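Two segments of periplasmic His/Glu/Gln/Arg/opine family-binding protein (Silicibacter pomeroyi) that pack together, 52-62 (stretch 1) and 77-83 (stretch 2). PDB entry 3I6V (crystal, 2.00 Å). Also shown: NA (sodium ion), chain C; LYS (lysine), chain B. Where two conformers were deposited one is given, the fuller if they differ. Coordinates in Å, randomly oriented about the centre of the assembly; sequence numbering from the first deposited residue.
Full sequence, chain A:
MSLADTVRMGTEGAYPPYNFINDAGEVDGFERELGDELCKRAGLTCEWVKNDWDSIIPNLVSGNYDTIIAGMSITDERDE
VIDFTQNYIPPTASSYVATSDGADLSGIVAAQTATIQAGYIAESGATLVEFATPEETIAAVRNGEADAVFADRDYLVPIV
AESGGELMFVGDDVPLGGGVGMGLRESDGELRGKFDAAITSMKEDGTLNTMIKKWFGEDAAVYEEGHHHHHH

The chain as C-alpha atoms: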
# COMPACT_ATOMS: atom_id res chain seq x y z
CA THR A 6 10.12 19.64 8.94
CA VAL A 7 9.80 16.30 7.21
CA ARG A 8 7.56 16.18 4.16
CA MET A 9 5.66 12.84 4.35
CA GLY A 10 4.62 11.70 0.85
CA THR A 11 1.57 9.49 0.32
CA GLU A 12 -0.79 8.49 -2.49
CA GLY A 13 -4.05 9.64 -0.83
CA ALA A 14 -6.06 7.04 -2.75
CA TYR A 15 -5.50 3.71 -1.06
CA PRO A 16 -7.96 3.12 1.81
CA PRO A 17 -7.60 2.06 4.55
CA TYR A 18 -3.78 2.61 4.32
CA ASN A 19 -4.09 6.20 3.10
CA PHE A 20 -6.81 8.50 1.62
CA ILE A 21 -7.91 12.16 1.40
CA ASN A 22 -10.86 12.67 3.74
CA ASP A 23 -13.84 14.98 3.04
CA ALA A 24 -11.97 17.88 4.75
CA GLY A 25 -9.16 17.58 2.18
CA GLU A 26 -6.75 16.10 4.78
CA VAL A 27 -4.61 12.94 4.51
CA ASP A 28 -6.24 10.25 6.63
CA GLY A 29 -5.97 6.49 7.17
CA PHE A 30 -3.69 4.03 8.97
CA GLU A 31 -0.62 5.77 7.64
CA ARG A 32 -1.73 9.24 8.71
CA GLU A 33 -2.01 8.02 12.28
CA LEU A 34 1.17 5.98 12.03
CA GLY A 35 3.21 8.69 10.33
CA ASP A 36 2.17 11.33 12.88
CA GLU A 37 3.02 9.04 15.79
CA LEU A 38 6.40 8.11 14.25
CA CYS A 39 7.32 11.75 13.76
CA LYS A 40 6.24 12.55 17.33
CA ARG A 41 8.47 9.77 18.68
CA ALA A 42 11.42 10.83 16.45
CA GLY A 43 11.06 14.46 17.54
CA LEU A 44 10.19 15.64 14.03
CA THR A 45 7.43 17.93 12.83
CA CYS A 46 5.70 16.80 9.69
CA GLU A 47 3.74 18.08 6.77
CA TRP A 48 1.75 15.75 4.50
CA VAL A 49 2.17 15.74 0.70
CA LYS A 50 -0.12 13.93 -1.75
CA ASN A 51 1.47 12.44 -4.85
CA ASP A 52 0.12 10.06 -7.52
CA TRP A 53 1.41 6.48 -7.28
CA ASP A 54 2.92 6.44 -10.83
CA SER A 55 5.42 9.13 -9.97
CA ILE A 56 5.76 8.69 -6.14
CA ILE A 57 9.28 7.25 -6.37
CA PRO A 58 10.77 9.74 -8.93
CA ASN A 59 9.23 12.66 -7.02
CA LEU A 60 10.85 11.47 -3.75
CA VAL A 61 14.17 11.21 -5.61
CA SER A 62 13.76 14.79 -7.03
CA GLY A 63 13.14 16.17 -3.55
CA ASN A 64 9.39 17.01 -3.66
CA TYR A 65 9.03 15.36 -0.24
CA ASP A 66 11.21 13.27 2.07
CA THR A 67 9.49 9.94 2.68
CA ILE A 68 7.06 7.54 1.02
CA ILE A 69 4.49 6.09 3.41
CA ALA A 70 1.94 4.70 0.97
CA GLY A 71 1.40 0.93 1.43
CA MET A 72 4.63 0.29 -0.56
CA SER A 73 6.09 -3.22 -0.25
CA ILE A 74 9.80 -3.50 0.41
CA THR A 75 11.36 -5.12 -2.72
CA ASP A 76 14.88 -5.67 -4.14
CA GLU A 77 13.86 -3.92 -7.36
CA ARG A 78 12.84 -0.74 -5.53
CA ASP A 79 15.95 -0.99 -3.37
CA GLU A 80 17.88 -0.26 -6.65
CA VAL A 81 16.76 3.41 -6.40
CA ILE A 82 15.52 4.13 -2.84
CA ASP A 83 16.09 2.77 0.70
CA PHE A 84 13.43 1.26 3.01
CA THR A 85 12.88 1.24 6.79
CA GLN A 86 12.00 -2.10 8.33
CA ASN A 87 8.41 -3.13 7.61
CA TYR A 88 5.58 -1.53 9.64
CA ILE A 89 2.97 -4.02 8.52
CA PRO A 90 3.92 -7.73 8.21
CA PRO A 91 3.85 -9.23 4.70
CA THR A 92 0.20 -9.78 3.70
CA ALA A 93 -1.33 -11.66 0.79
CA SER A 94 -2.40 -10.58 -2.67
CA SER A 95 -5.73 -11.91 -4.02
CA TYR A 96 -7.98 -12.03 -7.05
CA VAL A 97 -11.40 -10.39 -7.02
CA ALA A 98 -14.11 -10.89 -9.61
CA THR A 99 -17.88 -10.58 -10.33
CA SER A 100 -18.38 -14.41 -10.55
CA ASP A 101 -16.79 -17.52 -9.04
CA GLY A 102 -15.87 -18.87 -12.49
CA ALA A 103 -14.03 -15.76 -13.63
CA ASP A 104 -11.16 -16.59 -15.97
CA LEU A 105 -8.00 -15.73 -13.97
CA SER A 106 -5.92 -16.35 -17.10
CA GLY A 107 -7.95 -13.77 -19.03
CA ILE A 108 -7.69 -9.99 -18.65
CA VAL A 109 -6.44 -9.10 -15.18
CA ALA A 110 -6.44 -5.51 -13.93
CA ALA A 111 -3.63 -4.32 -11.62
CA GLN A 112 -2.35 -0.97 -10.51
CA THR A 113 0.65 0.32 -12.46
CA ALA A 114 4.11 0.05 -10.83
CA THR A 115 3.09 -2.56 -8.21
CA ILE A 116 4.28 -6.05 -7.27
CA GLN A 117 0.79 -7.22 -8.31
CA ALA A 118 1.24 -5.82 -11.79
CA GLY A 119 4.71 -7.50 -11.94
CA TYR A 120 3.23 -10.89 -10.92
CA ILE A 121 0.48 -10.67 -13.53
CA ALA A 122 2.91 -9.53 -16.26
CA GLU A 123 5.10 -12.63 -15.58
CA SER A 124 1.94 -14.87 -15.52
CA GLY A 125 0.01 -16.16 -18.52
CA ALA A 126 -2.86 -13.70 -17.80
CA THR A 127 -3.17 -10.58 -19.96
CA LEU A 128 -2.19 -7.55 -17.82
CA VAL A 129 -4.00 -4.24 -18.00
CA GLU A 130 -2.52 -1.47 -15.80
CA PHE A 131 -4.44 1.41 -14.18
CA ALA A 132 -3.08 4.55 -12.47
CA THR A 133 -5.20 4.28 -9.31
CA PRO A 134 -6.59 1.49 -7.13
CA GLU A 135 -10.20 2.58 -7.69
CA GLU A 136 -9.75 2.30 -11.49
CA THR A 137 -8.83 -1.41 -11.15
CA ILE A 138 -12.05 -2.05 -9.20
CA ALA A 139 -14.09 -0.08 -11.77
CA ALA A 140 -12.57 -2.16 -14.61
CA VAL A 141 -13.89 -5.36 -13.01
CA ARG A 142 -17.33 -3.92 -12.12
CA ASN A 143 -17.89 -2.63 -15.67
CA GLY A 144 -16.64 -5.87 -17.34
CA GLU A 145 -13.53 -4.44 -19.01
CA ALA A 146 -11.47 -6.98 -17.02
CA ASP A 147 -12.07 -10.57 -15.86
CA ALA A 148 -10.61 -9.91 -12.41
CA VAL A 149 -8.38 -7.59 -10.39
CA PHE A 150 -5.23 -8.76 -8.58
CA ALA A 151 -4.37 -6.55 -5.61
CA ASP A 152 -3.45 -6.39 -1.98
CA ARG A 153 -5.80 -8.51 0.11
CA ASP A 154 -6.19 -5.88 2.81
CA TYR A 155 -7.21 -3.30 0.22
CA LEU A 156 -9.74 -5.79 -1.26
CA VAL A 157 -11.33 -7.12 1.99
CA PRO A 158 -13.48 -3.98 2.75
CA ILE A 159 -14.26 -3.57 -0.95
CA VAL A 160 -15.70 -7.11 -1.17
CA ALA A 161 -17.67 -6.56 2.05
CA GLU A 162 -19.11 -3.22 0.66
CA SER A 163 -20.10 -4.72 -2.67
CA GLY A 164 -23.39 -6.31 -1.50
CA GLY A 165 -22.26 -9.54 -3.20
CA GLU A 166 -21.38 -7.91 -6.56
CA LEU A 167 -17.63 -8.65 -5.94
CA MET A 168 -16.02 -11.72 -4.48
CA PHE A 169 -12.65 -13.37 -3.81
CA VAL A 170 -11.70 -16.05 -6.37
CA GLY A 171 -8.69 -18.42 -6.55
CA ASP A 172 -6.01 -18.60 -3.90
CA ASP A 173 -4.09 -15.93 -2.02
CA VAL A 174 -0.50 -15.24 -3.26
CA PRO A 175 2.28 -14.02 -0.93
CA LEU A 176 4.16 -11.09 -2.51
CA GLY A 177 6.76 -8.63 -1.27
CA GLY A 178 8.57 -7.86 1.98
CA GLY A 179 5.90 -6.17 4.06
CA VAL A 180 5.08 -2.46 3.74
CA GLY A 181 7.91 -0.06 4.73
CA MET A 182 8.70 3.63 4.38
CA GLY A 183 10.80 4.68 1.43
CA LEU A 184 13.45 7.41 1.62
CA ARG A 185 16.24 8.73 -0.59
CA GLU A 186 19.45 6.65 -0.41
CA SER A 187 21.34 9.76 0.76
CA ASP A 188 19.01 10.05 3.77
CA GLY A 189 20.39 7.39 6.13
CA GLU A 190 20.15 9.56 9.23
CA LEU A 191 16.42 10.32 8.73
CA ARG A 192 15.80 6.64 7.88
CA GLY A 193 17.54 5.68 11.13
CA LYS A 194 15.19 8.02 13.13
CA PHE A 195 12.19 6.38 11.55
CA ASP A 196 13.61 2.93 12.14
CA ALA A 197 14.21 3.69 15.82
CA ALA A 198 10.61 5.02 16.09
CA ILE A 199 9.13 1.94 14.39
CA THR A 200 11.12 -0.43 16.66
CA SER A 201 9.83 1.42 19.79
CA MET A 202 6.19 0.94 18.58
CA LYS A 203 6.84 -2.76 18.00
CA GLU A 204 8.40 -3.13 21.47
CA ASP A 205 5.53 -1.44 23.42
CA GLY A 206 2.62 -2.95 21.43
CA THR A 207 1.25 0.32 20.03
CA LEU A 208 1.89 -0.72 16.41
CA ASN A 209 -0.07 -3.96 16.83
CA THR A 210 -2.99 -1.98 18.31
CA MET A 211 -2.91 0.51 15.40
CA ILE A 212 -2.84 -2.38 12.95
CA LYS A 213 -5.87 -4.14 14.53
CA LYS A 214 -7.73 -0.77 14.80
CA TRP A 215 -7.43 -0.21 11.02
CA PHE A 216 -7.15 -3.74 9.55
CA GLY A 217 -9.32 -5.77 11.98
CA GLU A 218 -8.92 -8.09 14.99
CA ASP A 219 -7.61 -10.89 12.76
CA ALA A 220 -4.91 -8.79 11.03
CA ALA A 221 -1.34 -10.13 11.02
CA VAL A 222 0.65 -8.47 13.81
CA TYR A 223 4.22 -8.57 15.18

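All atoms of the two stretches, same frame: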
# COMPACT_ATOMS: atom_id res chain seq x y z
N ASP A 52 0.67 11.23 -6.84
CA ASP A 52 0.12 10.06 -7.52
C ASP A 52 1.15 8.91 -7.41
O ASP A 52 2.38 9.13 -7.37
CB ASP A 52 -0.16 10.33 -9.02
CG ASP A 52 -1.29 11.39 -9.25
OD1 ASP A 52 -1.34 11.94 -10.36
OD2 ASP A 52 -2.09 11.67 -8.34
N TRP A 53 0.61 7.70 -7.39
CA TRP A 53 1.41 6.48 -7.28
C TRP A 53 2.44 6.34 -8.40
O TRP A 53 3.61 6.05 -8.12
CB TRP A 53 0.50 5.25 -7.22
CG TRP A 53 1.29 3.98 -7.08
CD1 TRP A 53 1.65 3.13 -8.09
CD2 TRP A 53 1.90 3.46 -5.89
NE1 TRP A 53 2.40 2.09 -7.60
CE2 TRP A 53 2.56 2.27 -6.25
CE3 TRP A 53 1.90 3.87 -4.53
CZ2 TRP A 53 3.24 1.47 -5.31
CZ3 TRP A 53 2.57 3.08 -3.59
CH2 TRP A 53 3.22 1.89 -3.98
N ASP A 54 2.04 6.60 -9.65
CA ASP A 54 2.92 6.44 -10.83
C ASP A 54 4.25 7.18 -10.68
O ASP A 54 5.30 6.69 -11.12
CB ASP A 54 2.24 6.93 -12.12
CG ASP A 54 1.01 6.10 -12.49
OD1 ASP A 54 0.75 5.09 -11.80
OD2 ASP A 54 0.29 6.45 -13.48
N SER A 55 4.22 8.33 -10.04
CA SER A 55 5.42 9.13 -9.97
C SER A 55 5.93 9.28 -8.51
O SER A 55 6.77 10.13 -8.25
CB SER A 55 5.12 10.53 -10.58
OG SER A 55 4.08 11.17 -9.84
N ILE A 56 5.44 8.47 -7.56
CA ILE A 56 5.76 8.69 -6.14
C ILE A 56 7.25 8.43 -5.83
O ILE A 56 7.84 9.11 -4.98
CB ILE A 56 4.80 7.90 -5.19
CG1 ILE A 56 4.77 8.53 -3.80
CG2 ILE A 56 5.11 6.35 -5.21
CD1 ILE A 56 3.50 8.15 -2.99
N ILE A 57 7.86 7.49 -6.55
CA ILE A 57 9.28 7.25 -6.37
C ILE A 57 10.13 8.37 -7.03
O ILE A 57 10.95 8.96 -6.35
CB ILE A 57 9.72 5.82 -6.77
CG1 ILE A 57 9.20 4.80 -5.74
CG2 ILE A 57 11.26 5.74 -6.87
CD1 ILE A 57 9.62 3.31 -6.05
N PRO A 58 9.93 8.65 -8.34
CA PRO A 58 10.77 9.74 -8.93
C PRO A 58 10.63 11.07 -8.21
O PRO A 58 11.62 11.79 -8.05
CB PRO A 58 10.25 9.87 -10.39
CG PRO A 58 9.42 8.69 -10.66
CD PRO A 58 9.18 7.90 -9.36
N ASN A 59 9.42 11.39 -7.74
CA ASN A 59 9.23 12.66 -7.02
C ASN A 59 9.84 12.71 -5.60
O ASN A 59 10.14 13.80 -5.11
CB ASN A 59 7.75 13.09 -7.05
CG ASN A 59 7.31 13.48 -8.47
OD1 ASN A 59 8.13 13.56 -9.38
ND2 ASN A 59 6.02 13.74 -8.65
N LEU A 60 10.02 11.55 -4.95
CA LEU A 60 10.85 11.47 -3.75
C LEU A 60 12.29 11.75 -4.13
O LEU A 60 12.98 12.55 -3.48
CB LEU A 60 10.78 10.06 -3.10
CG LEU A 60 11.87 9.73 -2.06
CD1 LEU A 60 11.63 10.53 -0.78
CD2 LEU A 60 11.88 8.24 -1.70
N VAL A 61 12.76 11.06 -5.17
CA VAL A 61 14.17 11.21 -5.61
C VAL A 61 14.50 12.68 -5.99
O VAL A 61 15.58 13.15 -5.68
CB VAL A 61 14.52 10.20 -6.76
CG1 VAL A 61 15.91 10.48 -7.38
CG2 VAL A 61 14.46 8.75 -6.22
N SER A 62 13.54 13.41 -6.59
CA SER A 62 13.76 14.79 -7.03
C SER A 62 13.61 15.80 -5.90
O SER A 62 13.81 17.00 -6.09
CB SER A 62 12.81 15.16 -8.19
OG SER A 62 12.91 14.22 -9.24
N GLU A 77 13.92 -4.79 -6.18
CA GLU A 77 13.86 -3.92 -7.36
C GLU A 77 13.77 -2.45 -6.96
O GLU A 77 14.38 -1.57 -7.61
CB GLU A 77 12.68 -4.34 -8.29
CG GLU A 77 12.32 -3.26 -9.34
CD GLU A 77 11.34 -3.74 -10.40
OE1 GLU A 77 10.85 -4.90 -10.31
OE2 GLU A 77 11.06 -2.95 -11.32
N ARG A 78 12.99 -2.15 -5.93
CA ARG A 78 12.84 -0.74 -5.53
C ARG A 78 14.06 -0.32 -4.74
O ARG A 78 14.45 0.83 -4.74
CB ARG A 78 11.57 -0.46 -4.71
CG ARG A 78 10.31 -0.52 -5.59
CD ARG A 78 9.06 -0.73 -4.73
NE ARG A 78 7.85 -0.75 -5.56
CZ ARG A 78 6.70 -1.29 -5.18
NH1 ARG A 78 6.62 -1.94 -4.04
NH2 ARG A 78 5.65 -1.24 -6.00
N ASP A 79 14.65 -1.25 -4.04
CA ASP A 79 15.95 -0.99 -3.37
C ASP A 79 17.09 -0.58 -4.35
O ASP A 79 18.12 -0.03 -3.90
CB ASP A 79 16.31 -2.18 -2.47
CG ASP A 79 17.60 -1.96 -1.67
OD1 ASP A 79 17.80 -0.87 -1.04
OD2 ASP A 79 18.44 -2.90 -1.68
N GLU A 80 16.91 -0.78 -5.66
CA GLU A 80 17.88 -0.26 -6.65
C GLU A 80 17.91 1.25 -6.68
O GLU A 80 18.92 1.82 -7.01
CB GLU A 80 17.59 -0.75 -8.08
CG GLU A 80 17.54 -2.28 -8.20
CD GLU A 80 16.99 -2.75 -9.56
OE1 GLU A 80 16.68 -1.90 -10.42
OE2 GLU A 80 16.87 -3.97 -9.75
N VAL A 81 16.80 1.91 -6.33
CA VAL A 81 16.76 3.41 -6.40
C VAL A 81 16.46 4.17 -5.09
O VAL A 81 16.80 5.35 -4.96
CB VAL A 81 15.78 3.89 -7.43
CG1 VAL A 81 16.27 3.55 -8.88
CG2 VAL A 81 14.38 3.27 -7.13
N ILE A 82 15.82 3.50 -4.13
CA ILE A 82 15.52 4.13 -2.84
C ILE A 82 15.92 3.17 -1.72
O ILE A 82 16.25 2.02 -2.03
CB ILE A 82 13.99 4.48 -2.70
CG1 ILE A 82 13.14 3.23 -2.80
CG2 ILE A 82 13.57 5.53 -3.77
CD1 ILE A 82 11.65 3.43 -2.33
N ASP A 83 15.84 3.62 -0.47
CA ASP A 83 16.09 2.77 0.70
C ASP A 83 14.84 2.65 1.58
O ASP A 83 14.08 3.61 1.71
CB ASP A 83 17.23 3.34 1.55
CG ASP A 83 18.63 2.92 1.06
OD1 ASP A 83 18.80 2.09 0.12
OD2 ASP A 83 19.60 3.48 1.61
NA NA C . 18.54 1.16 -2.08
N LYS B . 2.10 -3.27 -1.70
CA LYS B . 1.98 -3.32 -3.19
C LYS B . 3.22 -2.75 -3.85
O LYS B . 4.07 -2.19 -3.14
CB LYS B . 0.73 -2.54 -3.66
CG LYS B . 0.78 -1.03 -3.44
CD LYS B . -0.57 -0.37 -3.88
CE LYS B . -0.57 1.19 -3.76
NZ LYS B . -1.97 1.76 -4.11
OXT LYS B . 3.38 -2.82 -5.11

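No hydrogen bond crosses between the two stretches; the contact buries 291 Å² in all, both sides summed, and most of its close pairs are apolar.

The apolar cluster centres on Ile-82. Its CG2 methyl meets three side chains of the 56-61 helix: Leu-60 CD2 at 3.8 Å from Ile-82 CG2, Ile-57 CG2 at 3.9 Å from the same methyl, and Val-61 CG2 at 4.1 Å. Positions 57, 60 and 61 are spaced i, i+3, i+4, so one face of a helix presents all three, and each CA-to-CB bond points toward the second stretch. Ile-57 gives up the most surface. Its CG2 also touches Val-81 CG2 at 4.0 Å, while its CD1 lies 3.9 Å from Arg-78 CG, so the aliphatic part of the arginine joins the packing.

The aromatic contact is of another sort. Trp-53 starts out sideways, but with chi1 in t the indole end comes nearer, and Trp-53 CZ2 comes within 3.7 Å of Arg-78 NH2. The guanidinium nitrogen sits at the ring edge, near its plane, which is no stack. The ring face is used instead by the bound lysine, whose CE lies 3.7 Å from Trp-53 CZ3.

Charge is handled by that lysine's carboxylate: Arg-78 NH1 donates to LYS O at 2.7 Å and Arg-78 NH2 to LYS OXT at 2.9 Å, a two-pronged grip suited to an amino-acid-binding protein.

Backbone bonds hold the frame. Val-61 N to Ile-57 O (3.0 Å) keeps the helical face in order, and Ile-82 N to Arg-78 O (3.1 Å) helps hold the backbone turn that carries Ile-82. Sodium adds a further tie within stretch 2, bound by Asp-79 O (2.2 Å from NA) and by Asp-79 OD1, Ile-82 O and Asp-83 OD1 (each 2.4 Å from NA), with one more ligand from elsewhere in the structure.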